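Local coordinates for sister chromatid cohesion protein PDS5 homolog C (Arabidopsis thaliana, PDB 7DE9), which assists cohesin in mitotic sister chromatid cohesion and in DNA repair by homologous recombination, and binds monomethylated histone H3 tails through this tudor domain, at residues Y28-H42 / I45-K57. Residues are numbered along the deposited sequence; the frame is centred on the assembly and turned at random.
Sequences YKGVVESYDAAKKKH and IYDDGDQEILYLK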
ATOM      1  N   TYR A  28      -4.069  -4.002   6.670  1.00 24.28           N
ATOM      2  CA  TYR A  28      -4.626  -4.846   5.618  1.00 23.11           C
ATOM      3  C   TYR A  28      -3.514  -5.296   4.693  1.00 21.37           C
ATOM      4  O   TYR A  28      -2.633  -4.511   4.340  1.00 24.72           O
ATOM      5  CB  TYR A  28      -5.717  -4.115   4.837  1.00 23.14           C
ATOM      6  CG  TYR A  28      -6.883  -3.720   5.709  1.00 22.49           C
ATOM      7  CD1 TYR A  28      -7.688  -4.684   6.292  1.00 23.37           C
ATOM      8  CD2 TYR A  28      -7.171  -2.390   5.959  1.00 19.71           C
ATOM      9  CE1 TYR A  28      -8.744  -4.334   7.086  1.00 22.72           C
ATOM     10  CE2 TYR A  28      -8.235  -2.027   6.754  1.00 22.73           C
ATOM     11  CZ  TYR A  28      -9.014  -3.008   7.321  1.00 24.62           C
ATOM     12  OH  TYR A  28     -10.074  -2.667   8.112  1.00 27.77           O
ATOM     13  N   LYS A  29      -3.558  -6.571   4.319  1.00 24.06           N
ATOM     14  CA  LYS A  29      -2.495  -7.187   3.534  1.00 20.81           C
ATOM     15  C   LYS A  29      -2.724  -7.055   2.035  1.00 21.32           C
ATOM     16  O   LYS A  29      -3.843  -7.204   1.543  1.00 22.70           O
ATOM     17  CB  LYS A  29      -2.352  -8.667   3.908  1.00 28.11           C
ATOM     18  CG  LYS A  29      -1.925  -8.898   5.349  1.00 46.36           C
ATOM     19  CD  LYS A  29      -1.301 -10.272   5.555  1.00 61.56           C
ATOM     20  CE  LYS A  29      -2.348 -11.371   5.638  1.00 61.04           C
ATOM     21  NZ  LYS A  29      -1.755 -12.655   6.107  1.00 63.11           N
ATOM     22  N   GLY A  30      -1.648  -6.782   1.311  1.00 26.47           N
ATOM     23  CA  GLY A  30      -1.733  -6.656  -0.127  1.00 24.42           C
ATOM     24  C   GLY A  30      -0.384  -6.854  -0.778  1.00 27.11           C
ATOM     25  O   GLY A  30       0.611  -7.130  -0.114  1.00 25.14           O
ATOM     26  N   VAL A  31      -0.359  -6.730  -2.093  1.00 20.82           N
ATOM     27  CA  VAL A  31       0.890  -6.785  -2.832  1.00 19.27           C
ATOM     28  C   VAL A  31       1.082  -5.480  -3.607  1.00 26.24           C
ATOM     29  O   VAL A  31       0.118  -4.884  -4.106  1.00 25.84           O
ATOM     30  CB  VAL A  31       0.925  -7.997  -3.788  1.00 26.45           C
ATOM     31  CG1 VAL A  31      -0.136  -7.869  -4.872  1.00 30.58           C
ATOM     32  CG2 VAL A  31       2.299  -8.146  -4.413  1.00 28.16           C
ATOM     33  N   VAL A  32       2.326  -5.021  -3.683  1.00 24.44           N
ATOM     34  CA  VAL A  32       2.662  -3.865  -4.500  1.00 24.85           C
ATOM     35  C   VAL A  32       2.830  -4.310  -5.946  1.00 22.54           C
ATOM     36  O   VAL A  32       3.796  -5.002  -6.285  1.00 25.01           O
ATOM     37  CB  VAL A  32       3.943  -3.185  -4.013  1.00 25.79           C
ATOM     38  CG1 VAL A  32       4.214  -1.925  -4.816  1.00 26.20           C
ATOM     39  CG2 VAL A  32       3.827  -2.873  -2.535  1.00 23.01           C
ATOM     40  N   GLU A  33       1.887  -3.917  -6.797  1.00 22.79           N
ATOM     41  CA  GLU A  33       1.875  -4.372  -8.181  1.00 26.77           C
ATOM     42  C   GLU A  33       2.663  -3.471  -9.134  1.00 29.45           C
ATOM     43  O   GLU A  33       3.199  -3.943 -10.132  1.00 31.32           O
ATOM     44  CB  GLU A  33       0.437  -4.502  -8.678  1.00 27.62           C
ATOM     45  CG  GLU A  33       0.329  -5.291  -9.971  1.00 45.07           C
ATOM     46  CD  GLU A  33      -0.495  -4.584 -11.023  1.00 80.03           C
ATOM     47  OE1 GLU A  33      -1.588  -4.082 -10.687  1.00 91.10           O
ATOM     48  OE2 GLU A  33      -0.042  -4.524 -12.186  1.00 90.48           O
ATOM     49  N   SER A  34       2.733  -2.178  -8.841  1.00 24.68           N
ATOM     50  CA  SER A  34       3.488  -1.272  -9.697  1.00 23.25           C
ATOM     51  C   SER A  34       3.883   0.005  -8.977  1.00 25.33           C
ATOM     52  O   SER A  34       3.420   0.273  -7.871  1.00 24.28           O
ATOM     53  CB  SER A  34       2.685  -0.924 -10.947  1.00 32.98           C
ATOM     54  OG  SER A  34       1.435  -0.374 -10.589  1.00 35.62           O
ATOM     55  N   TYR A  35       4.744   0.781  -9.626  1.00 27.16           N
ATOM     56  CA  TYR A  35       5.216   2.062  -9.109  1.00 24.00           C
ATOM     57  C   TYR A  35       5.260   3.112 -10.214  1.00 27.28           C
ATOM     58  O   TYR A  35       5.859   2.900 -11.274  1.00 30.99           O
ATOM     59  CB  TYR A  35       6.601   1.911  -8.478  1.00 23.46           C
ATOM     60  CG  TYR A  35       7.203   3.199  -7.957  1.00 24.39           C
ATOM     61  CD1 TYR A  35       6.639   3.866  -6.878  1.00 28.17           C
ATOM     62  CD2 TYR A  35       8.350   3.731  -8.530  1.00 27.58           C
ATOM     63  CE1 TYR A  35       7.193   5.037  -6.397  1.00 33.04           C
ATOM     64  CE2 TYR A  35       8.911   4.893  -8.056  1.00 37.38           C
ATOM     65  CZ  TYR A  35       8.330   5.543  -6.990  1.00 34.98           C
ATOM     66  OH  TYR A  35       8.898   6.707  -6.521  1.00 47.73           O
ATOM     67  N   ASP A  36       4.619   4.245  -9.960  1.00 25.97           N
ATOM     68  CA  ASP A  36       4.634   5.374 -10.879  1.00 26.89           C
ATOM     69  C   ASP A  36       5.721   6.338 -10.437  1.00 32.85           C
ATOM     70  O   ASP A  36       5.567   7.038  -9.436  1.00 29.20           O
ATOM     71  CB  ASP A  36       3.263   6.054 -10.905  1.00 27.51           C
ATOM     72  CG  ASP A  36       3.197   7.222 -11.873  1.00 43.23           C
ATOM     73  OD1 ASP A  36       4.047   8.135 -11.790  1.00 41.17           O
ATOM     74  OD2 ASP A  36       2.275   7.232 -12.717  1.00 49.91           O
ATOM     75  N   ALA A  37       6.812   6.375 -11.193  1.00 27.84           N
ATOM     76  CA  ALA A  37       8.003   7.126 -10.806  1.00 33.97           C
ATOM     77  C   ALA A  37       7.753   8.626 -10.714  1.00 35.49           C
ATOM     78  O   ALA A  37       8.231   9.283  -9.792  1.00 37.23           O
ATOM     79  CB  ALA A  37       9.129   6.846 -11.780  1.00 34.93           C
ATOM     80  N   ALA A  38       7.008   9.165 -11.674  1.00 32.29           N
ATOM     81  CA  ALA A  38       6.790  10.608 -11.742  1.00 30.86           C
ATOM     82  C   ALA A  38       5.909  11.112 -10.604  1.00 31.63           C
ATOM     83  O   ALA A  38       6.122  12.208 -10.090  1.00 40.50           O
ATOM     84  CB  ALA A  38       6.179  10.981 -13.067  1.00 35.22           C
ATOM     85  N   LYS A  39       4.919  10.314 -10.219  1.00 28.15           N
ATOM     86  CA  LYS A  39       3.969  10.725  -9.185  1.00 29.68           C
ATOM     87  C   LYS A  39       4.333  10.164  -7.814  1.00 30.81           C
ATOM     88  O   LYS A  39       3.702  10.505  -6.811  1.00 30.22           O
ATOM     89  CB  LYS A  39       2.548  10.286  -9.548  1.00 35.43           C
ATOM     90  CG  LYS A  39       2.060  10.732 -10.918  1.00 41.10           C
ATOM     91  CD  LYS A  39       0.681  10.147 -11.206  1.00 36.10           C
ATOM     92  CE  LYS A  39       0.268  10.353 -12.654  1.00 44.57           C
ATOM     93  NZ  LYS A  39       1.154   9.614 -13.596  1.00 35.11           N
ATOM     94  N   LYS A  40       5.349   9.301  -7.795  1.00 29.33           N
ATOM     95  CA  LYS A  40       5.792   8.597  -6.592  1.00 28.62           C
ATOM     96  C   LYS A  40       4.632   7.818  -5.951  1.00 29.42           C
ATOM     97  O   LYS A  40       4.408   7.865  -4.738  1.00 29.56           O
ATOM     98  CB  LYS A  40       6.428   9.576  -5.607  1.00 28.05           C
ATOM     99  CG  LYS A  40       7.655  10.297  -6.193  1.00 35.89           C
ATOM    100  CD  LYS A  40       8.729  10.530  -5.137  1.00 52.46           C
ATOM    101  CE  LYS A  40       8.374  11.713  -4.249  1.00 56.41           C
ATOM    102  NZ  LYS A  40       8.960  11.643  -2.874  1.00 34.93           N
ATOM    103  N   LYS A  41       3.916   7.085  -6.793  1.00 22.28           N
ATOM    104  CA  LYS A  41       2.751   6.317  -6.381  1.00 20.13           C
ATOM    105  C   LYS A  41       2.997   4.814  -6.482  1.00 28.03           C
ATOM    106  O   LYS A  41       3.592   4.343  -7.451  1.00 27.67           O
ATOM    107  CB  LYS A  41       1.544   6.683  -7.243  1.00 23.84           C
ATOM    108  CG  LYS A  41       1.043   8.108  -7.082  1.00 27.09           C
ATOM    109  CD  LYS A  41       0.438   8.311  -5.712  1.00 31.41           C
ATOM    110  CE  LYS A  41       1.236   9.324  -4.915  1.00 30.97           C
ATOM    111  NZ  LYS A  41       1.179  10.684  -5.527  1.00 33.52           N
ATOM    112  N   HIS A  42       2.530   4.072  -5.482  1.00 21.22           N
ATOM    113  CA  HIS A  42       2.504   2.610  -5.540  1.00 19.36           C
ATOM    114  C   HIS A  42       1.080   2.115  -5.700  1.00 24.84           C
ATOM    115  O   HIS A  42       0.178   2.618  -5.047  1.00 23.04           O
ATOM    116  CB  HIS A  42       3.097   1.989  -4.279  1.00 20.55           C
ATOM    117  CG  HIS A  42       4.577   2.167  -4.150  1.00 21.32           C
ATOM    118  ND1 HIS A  42       5.141   3.265  -3.537  1.00 24.03           N
ATOM    119  CD2 HIS A  42       5.606   1.381  -4.541  1.00 24.13           C
ATOM    120  CE1 HIS A  42       6.457   3.148  -3.559  1.00 23.59           C
ATOM    121  NE2 HIS A  42       6.765   2.014  -4.159  1.00 25.63           N
ATOM    122  N   ILE A  45      -2.636  -3.899  -4.388  1.00 20.13           N
ATOM    123  CA  ILE A  45      -3.810  -4.747  -4.559  1.00 21.92           C
ATOM    124  C   ILE A  45      -3.967  -5.568  -3.297  1.00 23.39           C
ATOM    125  O   ILE A  45      -3.084  -6.344  -2.948  1.00 25.56           O
ATOM    126  CB  ILE A  45      -3.703  -5.673  -5.792  1.00 25.68           C
ATOM    127  CG1 ILE A  45      -3.987  -4.898  -7.080  1.00 36.28           C
ATOM    128  CG2 ILE A  45      -4.715  -6.806  -5.702  1.00 32.85           C
ATOM    129  CD1 ILE A  45      -2.873  -4.037  -7.543  1.00 49.13           C
ATOM    130  N   TYR A  46      -5.091  -5.389  -2.608  1.00 24.60           N
ATOM    131  CA  TYR A  46      -5.322  -6.034  -1.320  1.00 24.92           C
ATOM    132  C   TYR A  46      -5.914  -7.435  -1.424  1.00 26.05           C
ATOM    133  O   TYR A  46      -6.570  -7.778  -2.411  1.00 26.08           O
ATOM    134  CB  TYR A  46      -6.242  -5.165  -0.460  1.00 25.34           C
ATOM    135  CG  TYR A  46      -5.602  -3.877   0.004  1.00 21.70           C
ATOM    136  CD1 TYR A  46      -4.770  -3.854   1.121  1.00 24.14           C
ATOM    137  CD2 TYR A  46      -5.824  -2.682  -0.675  1.00 21.52           C
ATOM    138  CE1 TYR A  46      -4.175  -2.682   1.550  1.00 21.05           C
ATOM    139  CE2 TYR A  46      -5.232  -1.500  -0.255  1.00 21.47           C
ATOM    140  CZ  TYR A  46      -4.412  -1.506   0.861  1.00 22.49           C
ATOM    141  OH  TYR A  46      -3.823  -0.336   1.287  1.00 24.15           O
ATOM    142  N   ASP A  47      -5.672  -8.229  -0.382  1.00 27.75           N
ATOM    143  CA  ASP A  47      -6.255  -9.556  -0.209  1.00 28.24           C
ATOM    144  C   ASP A  47      -7.749  -9.605  -0.490  1.00 26.42           C
ATOM    145  O   ASP A  47      -8.253 -10.552  -1.093  1.00 37.20           O
ATOM    146  CB  ASP A  47      -6.022 -10.047   1.224  1.00 38.38           C
ATOM    147  CG  ASP A  47      -4.712 -10.775   1.390  1.00 62.18           C
ATOM    148  OD1 ASP A  47      -4.127 -11.187   0.367  1.00 74.78           O
ATOM    149  OD2 ASP A  47      -4.271 -10.943   2.547  1.00 74.95           O
ATOM    150  N   ASP A  48      -8.463  -8.586  -0.030  1.00 25.31           N
ATOM    151  CA  ASP A  48      -9.917  -8.625  -0.049  1.00 26.92           C
ATOM    152  C   ASP A  48     -10.515  -7.998  -1.308  1.00 34.02           C
ATOM    153  O   ASP A  48     -11.727  -7.801  -1.395  1.00 36.51           O
ATOM    154  CB  ASP A  48     -10.474  -7.939   1.198  1.00 27.23           C
ATOM    155  CG  ASP A  48     -10.003  -6.509   1.346  1.00 33.03           C
ATOM    156  OD1 ASP A  48      -9.463  -5.942   0.371  1.00 33.07           O
ATOM    157  OD2 ASP A  48     -10.173  -5.949   2.449  1.00 35.18           O
ATOM    158  N   GLY A  49      -9.663  -7.671  -2.272  1.00 29.28           N
ATOM    159  CA  GLY A  49     -10.130  -7.183  -3.554  1.00 29.47           C
ATOM    160  C   GLY A  49     -10.091  -5.679  -3.716  1.00 34.02           C
ATOM    161  O   GLY A  49     -10.323  -5.161  -4.810  1.00 30.30           O
ATOM    162  N   ASP A  50      -9.813  -4.973  -2.626  1.00 25.87           N
ATOM    163  CA  ASP A  50      -9.634  -3.529  -2.683  1.00 25.52           C
ATOM    164  C   ASP A  50      -8.342  -3.196  -3.411  1.00 25.83           C
ATOM    165  O   ASP A  50      -7.435  -4.020  -3.473  1.00 26.63           O
ATOM    166  CB  ASP A  50      -9.619  -2.926  -1.279  1.00 24.16           C
ATOM    167  CG  ASP A  50     -11.007  -2.714  -0.723  1.00 31.40           C
ATOM    168  OD1 ASP A  50     -11.980  -3.120  -1.392  1.00 39.49           O
ATOM    169  OD2 ASP A  50     -11.129  -2.142   0.382  1.00 33.94           O
ATOM    170  N   GLN A  51      -8.274  -1.996  -3.983  1.00 22.90           N
ATOM    171  CA  GLN A  51      -7.043  -1.475  -4.583  1.00 19.44           C
ATOM    172  C   GLN A  51      -6.842  -0.031  -4.150  1.00 25.40           C
ATOM    173  O   GLN A  51      -7.809   0.716  -3.983  1.00 26.56           O
ATOM    174  CB  GLN A  51      -7.088  -1.554  -6.109  1.00 25.85           C
ATOM    175  CG  GLN A  51      -7.370  -2.945  -6.650  1.00 35.85           C
ATOM    176  CD  GLN A  51      -7.655  -2.955  -8.140  1.00 48.13           C
ATOM    177  OE1 GLN A  51      -8.602  -2.320  -8.606  1.00 45.02           O
ATOM    178  NE2 GLN A  51      -6.840  -3.686  -8.893  1.00 50.25           N
ATOM    179  N   GLU A  52      -5.593   0.368  -3.961  1.00 21.48           N
ATOM    180  CA  GLU A  52      -5.303   1.756  -3.614  1.00 18.24           C
ATOM    181  C   GLU A  52      -4.082   2.233  -4.378  1.00 24.98           C
ATOM    182  O   GLU A  52      -3.114   1.495  -4.523  1.00 27.59           O
ATOM    183  CB  GLU A  52      -5.069   1.929  -2.107  1.00 17.85           C
ATOM    184  CG  GLU A  52      -6.337   2.048  -1.266  1.00 21.53           C
ATOM    185  CD  GLU A  52      -6.046   2.353   0.198  1.00 23.68           C
ATOM    186  OE1 GLU A  52      -5.045   1.825   0.735  1.00 26.16           O
ATOM    187  OE2 GLU A  52      -6.815   3.127   0.810  1.00 26.05           O
ATOM    188  N   ILE A  53      -4.147   3.456  -4.884  1.00 22.68           N
ATOM    189  CA  ILE A  53      -2.966   4.157  -5.368  1.00 19.48           C
ATOM    190  C   ILE A  53      -2.470   5.021  -4.219  1.00 22.87           C
ATOM    191  O   ILE A  53      -3.174   5.929  -3.787  1.00 29.83           O
ATOM    192  CB  ILE A  53      -3.267   5.034  -6.584  1.00 26.25           C
ATOM    193  CG1 ILE A  53      -3.764   4.182  -7.745  1.00 30.33           C
ATOM    194  CG2 ILE A  53      -2.028   5.796  -7.007  1.00 30.28           C
ATOM    195  CD1 ILE A  53      -4.267   5.010  -8.897  1.00 26.65           C
ATOM    196  N   LEU A  54      -1.268   4.732  -3.729  1.00 19.22           N
ATOM    197  CA  LEU A  54      -0.792   5.273  -2.458  1.00 21.90           C
ATOM    198  C   LEU A  54       0.544   5.997  -2.548  1.00 24.14           C
ATOM    199  O   LEU A  54       1.428   5.586  -3.294  1.00 26.14           O
ATOM    200  CB  LEU A  54      -0.644   4.145  -1.431  1.00 25.74           C
ATOM    201  CG  LEU A  54      -1.880   3.406  -0.926  1.00 29.95           C
ATOM    202  CD1 LEU A  54      -1.452   2.194  -0.122  1.00 30.99           C
ATOM    203  CD2 LEU A  54      -2.735   4.334  -0.079  1.00 30.57           C
ATOM    204  N   TYR A  55       0.687   7.057  -1.758  1.00 24.79           N
ATOM    205  CA  TYR A  55       1.991   7.618  -1.446  1.00 25.06           C
ATOM    206  C   TYR A  55       2.447   6.980  -0.144  1.00 27.99           C
ATOM    207  O   TYR A  55       2.029   7.390   0.937  1.00 32.43           O
ATOM    208  CB  TYR A  55       1.926   9.136  -1.310  1.00 31.54           C
ATOM    209  CG  TYR A  55       3.267   9.809  -1.100  1.00 31.26           C
ATOM    210  CD1 TYR A  55       4.247   9.777  -2.084  1.00 29.50           C
ATOM    211  CD2 TYR A  55       3.544  10.495   0.075  1.00 35.53           C
ATOM    212  CE1 TYR A  55       5.464  10.401  -1.901  1.00 29.18           C
ATOM    213  CE2 TYR A  55       4.758  11.123   0.267  1.00 37.98           C
ATOM    214  CZ  TYR A  55       5.716  11.070  -0.721  1.00 43.68           C
ATOM    215  OH  TYR A  55       6.929  11.693  -0.532  1.00 53.15           O
ATOM    216  N   LEU A  56       3.285   5.959  -0.248  1.00 27.62           N
ATOM    217  CA  LEU A  56       3.619   5.152   0.913  1.00 28.82           C
ATOM    218  C   LEU A  56       4.434   5.907   1.958  1.00 30.89           C
ATOM    219  O   LEU A  56       4.409   5.553   3.137  1.00 34.95           O
ATOM    220  CB  LEU A  56       4.356   3.893   0.472  1.00 29.04           C
ATOM    221  CG  LEU A  56       3.380   2.898  -0.147  1.00 31.08           C
ATOM    222  CD1 LEU A  56       4.107   1.715  -0.721  1.00 41.98           C
ATOM    223  CD2 LEU A  56       2.384   2.441   0.896  1.00 34.73           C
ATOM    224  N   LYS A  57       5.127   6.961   1.535  1.00 29.00           N
ATOM    225  CA  LYS A  57       5.959   7.741   2.446  1.00 33.83           C
ATOM    226  C   LYS A  57       5.130   8.438   3.522  1.00 36.13           C
ATOM    227  O   LYS A  57       5.625   8.710   4.618  1.00 41.74           O
ATOM    228  CB  LYS A  57       6.784   8.769   1.670  1.00 39.40           C
ATOM    229  CG  LYS A  57       8.262   8.434   1.585  1.00 43.36           C
ATOM    230  CD  LYS A  57       8.912   9.021   0.343  1.00 49.17           C
ATOM    231  CE  LYS A  57       8.325   8.411  -0.918  1.00 51.17           C
ATOM    232  NZ  LYS A  57       9.075   8.851  -2.122  1.00 51.23           N
TER
HETATM  233  O   HOH W   1      -6.766  -7.238   2.461  1.00 41.70           O
HETATM  234  O   HOH W   2       9.907   6.954  -3.967  1.00 26.86           O
HETATM  235  O   HOH W   3       4.732   5.875  -2.622  1.00 21.39           O
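Leu56 CD1 rests over one face of the His42 imidazole, offset toward the rim and 3.7 Å from the ring centroid, a CH-pi contact; Tyr35 CD1 sits over the centre of the opposite face. Held flat between them, His42 has both nitrogens occupied: ND1 meets, in the ring plane, a water that donates to Lys40 O and accepts from Leu56 N, while NE2 bonds Gly9 O. The Tyr46 ring receives Tyr28 O at its edge, and Tyr28 CB packs 3.8 Å from Tyr46 CD1. Tyr55, its CG swung opposite the backbone N (chi1 -175°), brings its ring edge to Lys40 O and runs alongside the Lys40 chain, whose NZ donates to Tyr55 OH at 3.1 Å. A leucine in place of Tyr55 would probably leave that amine without its hydroxyl mate and Lys40 freer to turn.

This is the meander of a tudor domain, an SH3-like barrel: strand 41-46 pairs antiparallel with 26-36 and with 51-54. His42 and Leu54 form a hydrogen-bonded pair, each N donating to the other's O at 2.9 Å, and Val31 and Ile45 do the same. At the adjoining non-hydrogen-bonded pair, next to the type I turn from Tyr46 to Gly49, Gly30 CA comes within 3.8 Å of Tyr46 CA. Tyr28 and Tyr46 pack on a modified side chain of the bound histone peptide, to which Asp50 OD2 is hydrogen-bonded; Tyr46 OH donates to Glu52 OE1 at 2.5 Å.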